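Local coordinates for TerD domain-containing protein (Streptomyces coelicolor A3, PDB 2QZ7) that is of unknown function but belongs to the TerD family associated with tellurium resistance, and binds sodium ions in its loops and strand ends in the crystal, at residues 43-48 / 89-94; 32-37 / 83-88; 130-135 / 154-159; 49-54 / 104-109; 39-44 / 115-120. All blocks are in the same frame, centred on the assembly; numbering follows the deposited sequence.

Contact 1: residues 43-48 / 89-94. With NA (sodium ion), chain D.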
# COMPACT_ATOMS: atom_id res chain seq x y z
N HIS A 43 3.59 11.85 8.14
CA HIS A 43 2.80 11.73 6.93
C HIS A 43 3.09 10.37 6.29
O HIS A 43 4.20 10.13 5.79
CB HIS A 43 3.08 12.87 5.94
CG HIS A 43 2.22 12.82 4.71
ND1 HIS A 43 2.21 13.83 3.77
CD2 HIS A 43 1.38 11.86 4.24
CE1 HIS A 43 1.38 13.51 2.80
NE2 HIS A 43 0.87 12.32 3.05
N LEU A 44 2.10 9.49 6.39
CA LEU A 44 2.12 8.14 5.80
C LEU A 44 1.04 8.07 4.75
O LEU A 44 -0.01 8.70 4.89
CB LEU A 44 1.86 7.02 6.80
CG LEU A 44 3.04 6.56 7.68
CD1 LEU A 44 3.54 7.68 8.66
CD2 LEU A 44 2.68 5.30 8.43
N ASP A 45 1.36 7.35 3.68
CA ASP A 45 0.43 7.13 2.56
C ASP A 45 0.32 5.68 2.24
O ASP A 45 1.35 4.97 2.07
CB ASP A 45 0.93 7.81 1.28
CG ASP A 45 0.77 9.33 1.31
OD1 ASP A 45 -0.14 9.86 1.99
OD2 ASP A 45 1.58 10.03 0.64
N ILE A 46 -0.92 5.23 2.07
CA ILE A 46 -1.15 3.97 1.34
C ILE A 46 -0.91 4.28 -0.14
O ILE A 46 -1.44 5.28 -0.68
CB ILE A 46 -2.60 3.45 1.49
CG1 ILE A 46 -2.97 3.19 2.98
CG2 ILE A 46 -2.76 2.10 0.67
CD1 ILE A 46 -4.53 2.87 3.17
N ILE A 47 -0.14 3.43 -0.80
CA ILE A 47 0.15 3.60 -2.22
C ILE A 47 -0.06 2.27 -2.90
O ILE A 47 0.38 1.26 -2.38
CB ILE A 47 1.65 4.02 -2.43
CG1 ILE A 47 1.96 5.36 -1.69
CG2 ILE A 47 1.94 4.14 -3.92
CD1 ILE A 47 3.48 5.77 -1.78
N ALA A 48 -0.71 2.25 -4.07
CA ALA A 48 -0.80 1.02 -4.87
C ALA A 48 -0.38 1.29 -6.32
O ALA A 48 -0.45 2.43 -6.80
CB ALA A 48 -2.24 0.45 -4.86
N PHE A 89 -8.39 3.87 12.17
CA PHE A 89 -7.91 3.87 10.79
C PHE A 89 -8.16 5.18 10.10
O PHE A 89 -9.30 5.52 9.80
CB PHE A 89 -8.55 2.74 10.03
CG PHE A 89 -8.13 1.43 10.53
CD1 PHE A 89 -6.78 1.06 10.46
CD2 PHE A 89 -9.03 0.58 11.14
CE1 PHE A 89 -6.34 -0.18 10.92
CE2 PHE A 89 -8.62 -0.68 11.62
CZ PHE A 89 -7.27 -1.06 11.53
N VAL A 90 -7.09 5.93 9.90
CA VAL A 90 -7.23 7.28 9.38
C VAL A 90 -7.11 7.36 7.85
O VAL A 90 -7.28 8.43 7.26
CB VAL A 90 -6.19 8.23 10.06
CG1 VAL A 90 -6.44 8.29 11.57
CG2 VAL A 90 -4.78 7.76 9.77
N GLU A 91 -6.78 6.24 7.20
CA GLU A 91 -6.61 6.27 5.77
C GLU A 91 -7.06 4.93 5.22
O GLU A 91 -6.85 3.91 5.85
CB GLU A 91 -5.13 6.54 5.42
CG GLU A 91 -4.82 6.57 3.89
CD GLU A 91 -3.67 7.51 3.55
OE1 GLU A 91 -3.53 8.56 4.24
OE2 GLU A 91 -2.93 7.23 2.59
N GLU A 92 -7.70 4.90 4.07
CA GLU A 92 -8.14 3.62 3.54
C GLU A 92 -8.15 3.65 2.01
O GLU A 92 -8.35 4.72 1.40
CB GLU A 92 -9.55 3.28 4.07
CG GLU A 92 -10.68 4.01 3.35
CD GLU A 92 -11.16 3.27 2.06
OE1 GLU A 92 -11.11 2.03 2.01
OE2 GLU A 92 -11.62 3.92 1.11
N MSE A 93 -7.96 2.48 1.42
CA MSE A 93 -8.04 2.34 -0.02
C MSE A 93 -8.84 1.08 -0.31
O MSE A 93 -8.49 -0.02 0.17
CB MSE A 93 -6.60 2.19 -0.60
CG MSE A 93 -6.59 2.20 -2.16
SE MSE A 93 -4.84 2.11 -2.93
CE MSE A 93 -4.28 3.89 -2.45
N THR A 94 -9.90 1.24 -1.10
CA THR A 94 -10.72 0.08 -1.54
C THR A 94 -10.49 -0.29 -3.03
O THR A 94 -10.55 0.57 -3.89
CB THR A 94 -12.19 0.39 -1.27
OG1 THR A 94 -12.37 0.63 0.13
CG2 THR A 94 -13.15 -0.74 -1.74
NA NA D . -1.71 9.98 3.83
O HOH W 1 -2.37 11.81 2.84
O HOH W 2 -2.26 7.72 0.01
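Glu91 reaches from one strand to another and ends on a sodium ion. Its CB leaves the backbone toward 43-48 with CG anti to the backbone N (chi1 179°), so the extended chain spans the gap. Glu91 CG lies 3.8 Å from Ile46 CD1, the two chains passing alongside, head to tail. At the tip, Glu91 OE1 coordinates the ion directly. The other oxygen, OE2, accepts the backbone N-H of Ile46 from above the carboxylate plane (Ile46 N to Glu91 OE2 2.9 Å, 156° at the hydrogen). A water also donates to OE2 and to Ile46 O, so Glu91 OE2 accepts two hydrogen bonds. Strands 44-48 and 91-94 belong to different sheets of a beta sandwich and run nearly parallel, 8° apart with axes 7.5 Å from each other. Glutamate suits this interior place because the cation and the N-H can offset its charge. Leu44 O, Asp45 OD1, Ser81 O and a water complete the sodium shell. Asp45 OD1 also accepts from His43 NE2 (2.9 Å), while OD2 bonds His114. Deeper in, the selenium of selenomethionine Met93 rests 3.6 Å from Ala48 CB, and its bent end brings CE 3.9 Å from Ile46 CG2.

Contact 2: residues 32-37 / 83-88. With NA (sodium ion), chain C; EDO (1,2-ethanediol), chain G.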
# COMPACT_ATOMS: atom_id res chain seq x y z
N TRP A 32 -1.88 5.20 12.44
CA TRP A 32 -0.62 5.62 13.04
C TRP A 32 -0.82 6.81 13.97
O TRP A 32 -1.78 7.58 13.82
CB TRP A 32 0.45 5.93 11.98
CG TRP A 32 0.30 7.24 11.21
CD1 TRP A 32 0.91 8.46 11.50
CD2 TRP A 32 -0.42 7.44 10.00
NE1 TRP A 32 0.59 9.39 10.53
CE2 TRP A 32 -0.24 8.79 9.60
CE3 TRP A 32 -1.21 6.58 9.18
CZ2 TRP A 32 -0.82 9.32 8.43
CZ3 TRP A 32 -1.78 7.10 8.03
CH2 TRP A 32 -1.58 8.47 7.66
N ASP A 33 0.04 6.95 14.97
CA ASP A 33 -0.07 8.10 15.87
C ASP A 33 0.61 9.33 15.32
O ASP A 33 1.67 9.22 14.70
CB ASP A 33 0.47 7.77 17.26
CG ASP A 33 -0.38 6.76 17.99
OD1 ASP A 33 -1.57 6.57 17.62
OD2 ASP A 33 0.15 6.16 18.95
N PRO A 34 0.05 10.52 15.60
CA PRO A 34 0.66 11.76 15.16
C PRO A 34 1.92 12.06 16.00
O PRO A 34 2.19 11.36 16.98
CB PRO A 34 -0.43 12.80 15.42
CG PRO A 34 -1.15 12.25 16.65
CD PRO A 34 -1.19 10.77 16.38
N SER A 35 2.70 13.09 15.61
CA SER A 35 3.96 13.32 16.27
C SER A 35 3.82 14.29 17.49
O SER A 35 2.90 15.14 17.57
CB SER A 35 5.02 13.84 15.28
OG SER A 35 4.46 14.94 14.45
N PRO A 36 4.77 14.16 18.43
CA PRO A 36 4.86 15.11 19.54
C PRO A 36 4.85 16.57 19.03
O PRO A 36 5.32 16.85 17.90
CB PRO A 36 6.19 14.75 20.19
CG PRO A 36 6.35 13.26 19.90
CD PRO A 36 5.80 13.09 18.51
N TRP A 37 4.28 17.46 19.86
CA TRP A 37 4.35 18.92 19.62
C TRP A 37 5.79 19.37 19.34
O TRP A 37 6.12 20.33 18.62
CB TRP A 37 3.86 19.66 20.85
CG TRP A 37 5.01 20.11 21.73
CD1 TRP A 37 5.57 21.38 21.78
CD2 TRP A 37 5.77 19.30 22.63
NE1 TRP A 37 6.61 21.40 22.70
CE2 TRP A 37 6.76 20.14 23.23
CE3 TRP A 37 5.71 17.95 23.02
CZ2 TRP A 37 7.68 19.67 24.19
CZ3 TRP A 37 6.62 17.48 23.97
CH2 TRP A 37 7.59 18.34 24.55
N THR A 83 -1.23 13.46 8.63
CA THR A 83 -0.76 13.69 10.03
C THR A 83 -0.92 12.47 10.97
O THR A 83 -0.19 12.35 11.96
CB THR A 83 -1.47 14.92 10.71
OG1 THR A 83 -2.86 14.64 10.89
CG2 THR A 83 -1.30 16.22 9.89
N GLY A 84 -1.88 11.58 10.68
CA GLY A 84 -2.32 10.59 11.65
C GLY A 84 -2.98 11.19 12.91
O GLY A 84 -2.97 10.56 13.97
N GLN A 85 -3.54 12.39 12.81
CA GLN A 85 -4.15 13.06 14.00
C GLN A 85 -5.35 12.31 14.58
O GLN A 85 -5.52 12.20 15.84
CB GLN A 85 -4.57 14.48 13.65
CG GLN A 85 -4.46 15.41 14.83
CD GLN A 85 -3.02 15.65 15.27
OE1 GLN A 85 -2.67 15.54 16.47
NE2 GLN A 85 -2.16 15.97 14.29
N GLY A 86 -6.21 11.83 13.69
CA GLY A 86 -7.36 11.03 14.14
C GLY A 86 -7.04 9.69 14.79
O GLY A 86 -5.90 9.18 14.77
N PHE A 87 -8.07 9.12 15.38
CA PHE A 87 -8.00 7.86 16.09
C PHE A 87 -8.52 6.75 15.14
O PHE A 87 -9.27 7.01 14.19
CB PHE A 87 -8.81 7.94 17.39
CG PHE A 87 -8.28 8.97 18.40
CD1 PHE A 87 -7.40 8.59 19.42
CD2 PHE A 87 -8.67 10.32 18.34
CE1 PHE A 87 -6.90 9.52 20.35
CE2 PHE A 87 -8.19 11.27 19.27
CZ PHE A 87 -7.31 10.87 20.28
N GLY A 88 -8.05 5.53 15.39
CA GLY A 88 -8.34 4.39 14.53
C GLY A 88 -7.73 4.48 13.16
O GLY A 88 -6.69 5.09 12.99
NA NA C . -3.87 8.27 14.42
C1 EDO G . -6.46 13.62 9.76
O1 EDO G . -6.19 12.33 10.38
C2 EDO G . -6.89 13.69 8.27
O2 EDO G . -8.16 13.08 7.89
O HOH W 3 -4.39 6.10 13.95
O HOH W 4 2.05 13.73 12.98
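A sodium site built largely of backbone carbonyls joins two irregular loops, one following strand 26-31 and the other preceding strand 91-95. Trp32 O binds the ion at 2.3 Å and Gly84 O at 2.5 Å; Gly86 O and a water complete the ligands found. That water also accepts from Trp32 N and donates to Gly88 O, tying in the far end of 83-88. Beside the metal, Gly84 CA sits over a face of the Trp32 indole, 3.6 Å from the centroid of the five-membered ring, a CH-pi contact. Glycine fits doubly here: its phi is positive (64°), and a CB would run into Trp32 NE1. The indole holds this position with CG in the crowded place between N and the carbonyl carbon (chi1 75°), and its NE1 bonds His42 O. The 83-88 loop is shaped by an ST turn, in which Thr83 OG1 accepts from Gln85 N at 3.0 Å. Pro34 packs against the same loop: Pro34 CD touches Gly84 O at 3.0 Å, and Pro34 CG meets Gln85 OE1 at 3.6 Å, the side chains crossing nearly at right angles. A second water bridges Ser35 N and Thr83 O.

Contact 3: residues 130-135 / 154-159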
# COMPACT_ATOMS: atom_id res chain seq x y z
N VAL A 130 -1.71 -1.83 9.75
CA VAL A 130 -2.46 -1.99 8.52
C VAL A 130 -3.35 -3.25 8.62
O VAL A 130 -3.00 -4.23 9.29
CB VAL A 130 -1.48 -2.02 7.28
CG1 VAL A 130 -0.59 -3.31 7.25
CG2 VAL A 130 -2.21 -1.81 5.97
N VAL A 131 -4.51 -3.19 7.99
CA VAL A 131 -5.37 -4.37 7.86
C VAL A 131 -5.83 -4.48 6.41
O VAL A 131 -6.35 -3.51 5.84
CB VAL A 131 -6.61 -4.31 8.83
CG1 VAL A 131 -7.57 -5.50 8.60
CG2 VAL A 131 -6.17 -4.25 10.30
N VAL A 132 -5.64 -5.67 5.83
CA VAL A 132 -6.09 -5.99 4.49
C VAL A 132 -7.26 -6.98 4.62
O VAL A 132 -7.14 -8.01 5.29
CB VAL A 132 -4.91 -6.61 3.68
CG1 VAL A 132 -5.34 -6.97 2.25
CG2 VAL A 132 -3.75 -5.63 3.67
N ALA A 133 -8.39 -6.68 3.99
CA ALA A 133 -9.57 -7.57 4.14
C ALA A 133 -10.38 -7.65 2.88
O ALA A 133 -10.34 -6.74 2.07
CB ALA A 133 -10.44 -7.07 5.26
N GLU A 134 -11.13 -8.75 2.74
CA GLU A 134 -12.22 -8.79 1.77
C GLU A 134 -13.54 -8.74 2.55
O GLU A 134 -13.99 -9.75 3.11
CB GLU A 134 -12.17 -10.04 0.87
CG GLU A 134 -13.20 -9.91 -0.26
CD GLU A 134 -13.48 -11.17 -1.10
OE1 GLU A 134 -13.25 -12.33 -0.64
OE2 GLU A 134 -14.01 -10.97 -2.23
N GLY A 135 -14.16 -7.56 2.60
CA GLY A 135 -15.34 -7.39 3.44
C GLY A 135 -14.97 -7.76 4.87
O GLY A 135 -14.03 -7.19 5.46
N THR A 154 6.02 -2.70 1.03
CA THR A 154 4.84 -3.35 0.40
C THR A 154 4.18 -4.16 1.51
O THR A 154 4.88 -4.55 2.47
CB THR A 154 5.25 -4.27 -0.77
OG1 THR A 154 6.26 -5.18 -0.34
CG2 THR A 154 5.80 -3.42 -1.89
N VAL A 155 2.86 -4.39 1.43
CA VAL A 155 2.20 -5.26 2.39
C VAL A 155 1.44 -6.43 1.70
O VAL A 155 1.31 -7.51 2.31
CB VAL A 155 1.24 -4.50 3.40
CG1 VAL A 155 1.93 -3.25 4.06
CG2 VAL A 155 -0.03 -4.12 2.75
N ALA A 156 0.93 -6.23 0.47
CA ALA A 156 0.05 -7.24 -0.15
C ALA A 156 0.15 -7.23 -1.66
O ALA A 156 0.29 -6.16 -2.29
CB ALA A 156 -1.43 -7.01 0.28
N GLU A 157 0.04 -8.42 -2.25
CA GLU A 157 0.05 -8.56 -3.70
C GLU A 157 -1.27 -9.22 -4.14
O GLU A 157 -1.66 -10.23 -3.56
CB GLU A 157 1.23 -9.46 -4.12
CG GLU A 157 1.31 -9.68 -5.59
CD GLU A 157 2.26 -10.77 -6.00
OE1 GLU A 157 1.97 -11.96 -5.69
OE2 GLU A 157 3.26 -10.45 -6.67
N PHE A 158 -1.94 -8.66 -5.14
CA PHE A 158 -3.06 -9.33 -5.80
C PHE A 158 -2.64 -9.67 -7.24
O PHE A 158 -2.07 -8.82 -7.95
CB PHE A 158 -4.34 -8.48 -5.76
CG PHE A 158 -4.61 -7.88 -4.39
CD1 PHE A 158 -5.23 -8.64 -3.40
CD2 PHE A 158 -4.23 -6.59 -4.11
CE1 PHE A 158 -5.44 -8.10 -2.12
CE2 PHE A 158 -4.48 -6.00 -2.85
CZ PHE A 158 -5.06 -6.78 -1.84
N THR A 159 -2.89 -10.92 -7.64
CA THR A 159 -2.56 -11.41 -8.99
C THR A 159 -3.71 -12.26 -9.49
O THR A 159 -4.44 -12.87 -8.69
CB THR A 159 -1.22 -12.23 -9.03
OG1 THR A 159 -1.30 -13.33 -8.12
CG2 THR A 159 -0.02 -11.39 -8.64
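Strands 130-134 and 154-159 run in nearly the same direction, 16° apart with their axes 8.6 Å from each other, a spacing filled by side chains from the two facing sheets of the beta sandwich. Four apolar pairs carry the contact. Val130 and Val155 meet tip to tip, CG1 of Val130 lying 4.1 Å from CG1 of Val155. Val130 places that methyl in the crowded position between its backbone N and carbonyl carbon (chi1 69°). Val132 works with both branches. Its CG1, anti to the backbone N (chi1 179°), points at the rim of the Phe158 ring and comes 4.1 Å from CZ, near the ring plane rather than over a face. Its CG2 turns the other way, 4.1 Å from Val155 CG2 and 4.3 Å from Ala156 CB. Branched valines suit the spot because one residue can send methyls to two neighbours, while the small Ala156 is consistent with the closer approach here, the CA atoms of Val132 and Ala156 being 7.8 Å apart. Val155 and Ala156 can both point inward, against the usual alternation, because a classic beta bulge sets the two of them opposite Val109. Phe158 follows two residues after Ala156 and supplies the larger filling. Around the contact, strand 26-31 flanks 130-134 and offers Val28 to Val130, and strand 137-142 lies on its other side. In the second sheet, 154-159 sits between strands 104-113 and 166-175, with Ala156 against Phe168 and Phe158 against Trp166.

Contact 4: residues 49-54 / 104-109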
# COMPACT_ATOMS: atom_id res chain seq x y z
N THR A 49 0.08 0.23 -6.99
CA THR A 49 0.42 0.24 -8.42
C THR A 49 -0.17 -0.95 -9.07
O THR A 49 -0.32 -1.98 -8.44
CB THR A 49 1.92 0.22 -8.64
OG1 THR A 49 2.50 -0.60 -7.63
CG2 THR A 49 2.51 1.68 -8.46
N THR A 50 -0.48 -0.80 -10.36
CA THR A 50 -1.04 -1.85 -11.19
C THR A 50 0.01 -2.17 -12.26
O THR A 50 0.87 -1.30 -12.59
CB THR A 50 -2.35 -1.35 -11.86
OG1 THR A 50 -2.07 -0.15 -12.59
CG2 THR A 50 -3.39 -1.03 -10.80
N TYR A 51 -0.04 -3.42 -12.74
CA TYR A 51 0.92 -4.01 -13.70
C TYR A 51 0.17 -4.76 -14.80
O TYR A 51 -0.80 -5.47 -14.52
CB TYR A 51 1.95 -4.92 -12.99
CG TYR A 51 2.70 -4.12 -11.95
CD1 TYR A 51 3.88 -3.42 -12.28
CD2 TYR A 51 2.18 -3.97 -10.65
CE1 TYR A 51 4.53 -2.63 -11.33
CE2 TYR A 51 2.83 -3.16 -9.71
CZ TYR A 51 4.01 -2.50 -10.06
OH TYR A 51 4.67 -1.68 -9.14
N ALA A 52 0.63 -4.54 -16.04
CA ALA A 52 0.10 -5.16 -17.26
C ALA A 52 0.32 -6.66 -17.24
O ALA A 52 1.35 -7.13 -16.75
CB ALA A 52 0.79 -4.57 -18.50
N ALA A 53 -0.66 -7.39 -17.79
CA ALA A 53 -0.54 -8.83 -18.02
C ALA A 53 0.76 -9.18 -18.73
O ALA A 53 1.47 -10.10 -18.29
CB ALA A 53 -1.74 -9.36 -18.80
N ASP A 54 1.12 -8.42 -19.77
CA ASP A 54 2.39 -8.69 -20.47
C ASP A 54 3.67 -8.29 -19.73
O ASP A 54 4.76 -8.62 -20.18
CB ASP A 54 2.39 -8.22 -21.95
CG ASP A 54 2.20 -6.72 -22.10
OD1 ASP A 54 1.97 -6.06 -21.07
OD2 ASP A 54 2.26 -6.19 -23.24
N ILE A 104 -4.72 -5.75 -16.94
CA ILE A 104 -4.00 -5.58 -15.66
C ILE A 104 -4.11 -6.90 -14.87
O ILE A 104 -5.20 -7.37 -14.59
CB ILE A 104 -4.58 -4.40 -14.82
CG1 ILE A 104 -4.24 -3.08 -15.49
CG2 ILE A 104 -4.06 -4.41 -13.33
CD1 ILE A 104 -5.02 -1.97 -14.97
N ALA A 105 -2.97 -7.48 -14.51
CA ALA A 105 -2.97 -8.81 -13.91
C ALA A 105 -2.28 -8.88 -12.56
O ALA A 105 -2.22 -9.98 -11.93
CB ALA A 105 -2.35 -9.87 -14.91
N ARG A 106 -1.76 -7.74 -12.10
CA ARG A 106 -1.09 -7.69 -10.81
C ARG A 106 -1.27 -6.30 -10.19
O ARG A 106 -1.18 -5.28 -10.90
CB ARG A 106 0.40 -8.02 -11.00
CG ARG A 106 1.25 -7.93 -9.73
CD ARG A 106 2.64 -8.62 -10.04
NE ARG A 106 3.46 -8.64 -8.83
CZ ARG A 106 4.44 -7.79 -8.54
NH1 ARG A 106 4.80 -6.82 -9.37
NH2 ARG A 106 5.09 -7.94 -7.39
N VAL A 107 -1.54 -6.30 -8.89
CA VAL A 107 -1.63 -5.10 -8.10
C VAL A 107 -0.77 -5.27 -6.84
O VAL A 107 -0.80 -6.32 -6.19
CB VAL A 107 -3.11 -4.77 -7.69
CG1 VAL A 107 -3.15 -3.46 -6.85
CG2 VAL A 107 -3.97 -4.66 -8.94
N ILE A 108 0.02 -4.25 -6.51
CA ILE A 108 0.70 -4.29 -5.25
C ILE A 108 0.42 -3.07 -4.41
O ILE A 108 0.37 -1.96 -4.93
CB ILE A 108 2.19 -4.72 -5.35
CG1 ILE A 108 3.06 -4.42 -4.16
CG2 ILE A 108 2.90 -4.31 -6.61
CD1 ILE A 108 4.14 -5.63 -4.13
N VAL A 109 0.19 -3.29 -3.13
CA VAL A 109 -0.14 -2.14 -2.25
C VAL A 109 0.86 -2.12 -1.11
O VAL A 109 1.30 -3.17 -0.66
CB VAL A 109 -1.63 -2.20 -1.78
CG1 VAL A 109 -1.88 -3.43 -1.00
CG2 VAL A 109 -2.00 -0.95 -0.95
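Backbone hydrogen bonds hold the antiparallel strands 49-52 and 104-109 together. Thr49 and Ile108 form a hydrogen-bonded pair, each N-H reaching the other's carbonyl at 3.0 Å (Thr49 N to Ile108 O and Ile108 N to Thr49 O), nearly along the C=O axis. Tyr51 N donates to Arg106 O at 2.9 Å. Tyr51 O then takes Ala105 N at 3.0 Å and, weakly, Arg106 N: a classic beta bulge, with Ala105 and Arg106 both opposite Tyr51, that shifts the register by one. Alanine is small enough to serve at this irregular corner, where Ala105 CB meets Ala53 CB at 4.0 Å. Among apolar contacts, Tyr51 CE2 presses on Ile108 CG2 at 3.3 Å, and on the other face of the sheet Thr50 CB touches Ile104 CG2 at 3.8 Å. On the Tyr51 face, Tyr51 OH and Thr49 OG1 share a hydrogen bond, which fixes the ring's tip, and Arg106 NH1 hovers over one ring face, at most a weak cation-pi attraction. The extended Arg106 carries its charge to Glu157, a salt bridge to the next strand. In the five-stranded sheet 104-113 is the central strand, flanked by 44-52 and 152-160, with 62-64 beyond 44-52.

Contact 5: residues 39-44 / 115-120. With NA (sodium ion), chain D; EDO (1,2-ethanediol), chain F.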
# COMPACT_ATOMS: atom_id res chain seq x y z
N ARG A 39 7.83 17.79 17.33
CA ARG A 39 8.27 17.36 15.99
C ARG A 39 7.30 17.63 14.78
O ARG A 39 6.06 17.55 14.94
CB ARG A 39 8.57 15.84 16.01
CG ARG A 39 9.71 15.32 16.92
CD ARG A 39 9.77 13.76 16.84
NE ARG A 39 9.99 13.27 15.46
CZ ARG A 39 9.91 12.01 15.04
NH1 ARG A 39 9.59 11.01 15.87
NH2 ARG A 39 10.16 11.73 13.77
N PRO A 40 7.87 17.87 13.56
CA PRO A 40 7.11 17.87 12.29
C PRO A 40 6.17 16.65 12.11
O PRO A 40 6.46 15.59 12.68
CB PRO A 40 8.21 17.84 11.22
CG PRO A 40 9.37 18.57 11.89
CD PRO A 40 9.30 18.18 13.35
N PRO A 41 5.06 16.81 11.35
CA PRO A 41 4.03 15.76 11.19
C PRO A 41 4.56 14.42 10.70
O PRO A 41 5.59 14.34 10.01
CB PRO A 41 3.08 16.35 10.13
CG PRO A 41 3.90 17.42 9.45
CD PRO A 41 4.72 18.00 10.56
N HIS A 42 3.84 13.37 11.08
CA HIS A 42 4.05 12.05 10.54
C HIS A 42 3.06 11.85 9.36
O HIS A 42 1.86 11.72 9.56
CB HIS A 42 3.86 10.99 11.64
CG HIS A 42 4.97 10.95 12.65
ND1 HIS A 42 4.76 10.60 13.97
CD2 HIS A 42 6.28 11.23 12.54
CE1 HIS A 42 5.91 10.65 14.62
NE2 HIS A 42 6.84 11.05 13.78
N HIS A 43 3.59 11.85 8.14
CA HIS A 43 2.80 11.73 6.93
C HIS A 43 3.09 10.37 6.29
O HIS A 43 4.20 10.13 5.79
CB HIS A 43 3.08 12.87 5.94
CG HIS A 43 2.22 12.82 4.71
ND1 HIS A 43 2.21 13.83 3.77
CD2 HIS A 43 1.38 11.86 4.24
CE1 HIS A 43 1.38 13.51 2.80
NE2 HIS A 43 0.87 12.32 3.05
N LEU A 44 2.10 9.49 6.39
CA LEU A 44 2.12 8.14 5.80
C LEU A 44 1.04 8.07 4.75
O LEU A 44 -0.01 8.70 4.89
CB LEU A 44 1.86 7.02 6.80
CG LEU A 44 3.04 6.56 7.68
CD1 LEU A 44 3.54 7.68 8.66
CD2 LEU A 44 2.68 5.30 8.43
N GLN A 115 9.64 11.64 3.82
CA GLN A 115 11.01 11.73 4.28
C GLN A 115 11.52 13.17 4.32
O GLN A 115 12.69 13.40 4.62
CB GLN A 115 11.92 10.89 3.36
CG GLN A 115 11.65 9.39 3.41
CD GLN A 115 11.82 8.79 4.80
OE1 GLN A 115 12.89 8.89 5.40
NE2 GLN A 115 10.78 8.13 5.31
N ASP A 116 10.64 14.13 4.05
CA ASP A 116 11.04 15.53 3.87
C ASP A 116 11.41 16.27 5.16
O ASP A 116 11.99 17.35 5.11
CB ASP A 116 10.02 16.30 3.03
CG ASP A 116 8.58 16.11 3.50
OD1 ASP A 116 8.22 15.06 4.08
OD2 ASP A 116 7.80 17.05 3.28
N ASN A 117 11.10 15.66 6.30
CA ASN A 117 11.54 16.19 7.58
C ASN A 117 12.66 15.34 8.19
O ASN A 117 12.84 15.33 9.39
CB ASN A 117 10.34 16.30 8.53
CG ASN A 117 9.24 17.21 7.97
OD1 ASN A 117 9.50 18.36 7.60
ND2 ASN A 117 8.01 16.69 7.92
N GLY A 118 13.41 14.65 7.33
CA GLY A 118 14.50 13.77 7.78
C GLY A 118 14.18 12.28 7.65
O GLY A 118 13.01 11.89 7.53
N HIS A 119 15.24 11.46 7.71
CA HIS A 119 15.14 10.00 7.61
C HIS A 119 14.20 9.38 8.66
O HIS A 119 14.50 9.41 9.85
CB HIS A 119 16.54 9.34 7.66
CG HIS A 119 16.52 7.84 7.68
ND1 HIS A 119 16.16 7.07 6.59
CD2 HIS A 119 16.83 6.96 8.67
CE1 HIS A 119 16.24 5.79 6.90
NE2 HIS A 119 16.64 5.70 8.16
N LYS A 120 13.08 8.83 8.20
CA LYS A 120 12.06 8.35 9.14
C LYS A 120 11.53 6.94 8.78
O LYS A 120 11.11 6.69 7.65
CB LYS A 120 10.93 9.38 9.23
CG LYS A 120 9.89 9.14 10.31
CD LYS A 120 8.68 10.06 10.12
CE LYS A 120 8.98 11.49 10.62
NZ LYS A 120 7.80 12.42 10.41
NA NA D . -1.71 9.98 3.83
C1 EDO F . 8.22 13.84 0.12
O1 EDO F . 7.07 14.55 0.58
C2 EDO F . 8.56 12.95 1.27
O2 EDO F . 9.70 12.17 0.98
O HOH W 1 -2.37 11.81 2.84
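Lys120 makes the largest share of the contact with 39-44. Its CG is anti to the backbone N, and a bend at chi3 (-78°) delivers the end of the chain to three residues. CE lies 3.4 Å from Arg39 NH2, the two chains meeting tip to tip, and it comes to the edge of the His42 imidazole in the ring plane. NZ stands 3.0 Å from Pro41 O, at too poor an angle for a hydrogen bond. Lysine and arginine would be expected to repel, with Arg39 NH2 only 4.2 Å from Lys120 NZ; the partial negative charge of Pro41 O may offset some of this. Arg39 bends at chi3 so that a face of its guanidinium lies over His42 NE2. In a second, more exposed patch Pro40 CB rests 3.5 Å from Asn117 CG, the rigid proline ring offering its CB to the amide. In the next shell Gln115 fixes the backbone of Lys120 from both sides. Its OE1 accepts Lys120 N at 2.8 Å, and its NE2 donates to Lys120 O, both bonds in the carbonyl plane on lone pairs. A type I beta turn from Gln115 to Gly118 reverses the chain, and Gly118 takes backbone angles (phi 107°, psi 163°) that glycine tolerates best. On the other segment, His42 ND1 makes a weak hydrogen bond with Asp33 O. Outward again, the two loops stand beside the ends of neighbouring strands: 39-44 runs into 44-52, 115-120 follows 104-113, and Leu44 and Lys120 both pack on Ile113 of that strand.

In the fold
All five contacts lie in one TerD domain, a sandwich of two antiparallel five-stranded sheets. Contacts 1 and 3 join the sheets across the core, their centres 12 Å apart, whereas contact 4 lies within one sheet and shares strand 44-52 with contact 1. Contacts 2 and 5, with centres 12 Å apart, cluster among the loops at one end, 32 and 29 Å between centres from contact 4. Contact 5 runs straight into contact 1 through His43 and Leu44, and Trp32 of contact 2 packs on Leu44 and Glu91. Contacts 1, 2 and 4 interleave along the chain; contact 3 follows them. One sodium site lies at strand ends in contact 1, another among the loops of contact 2.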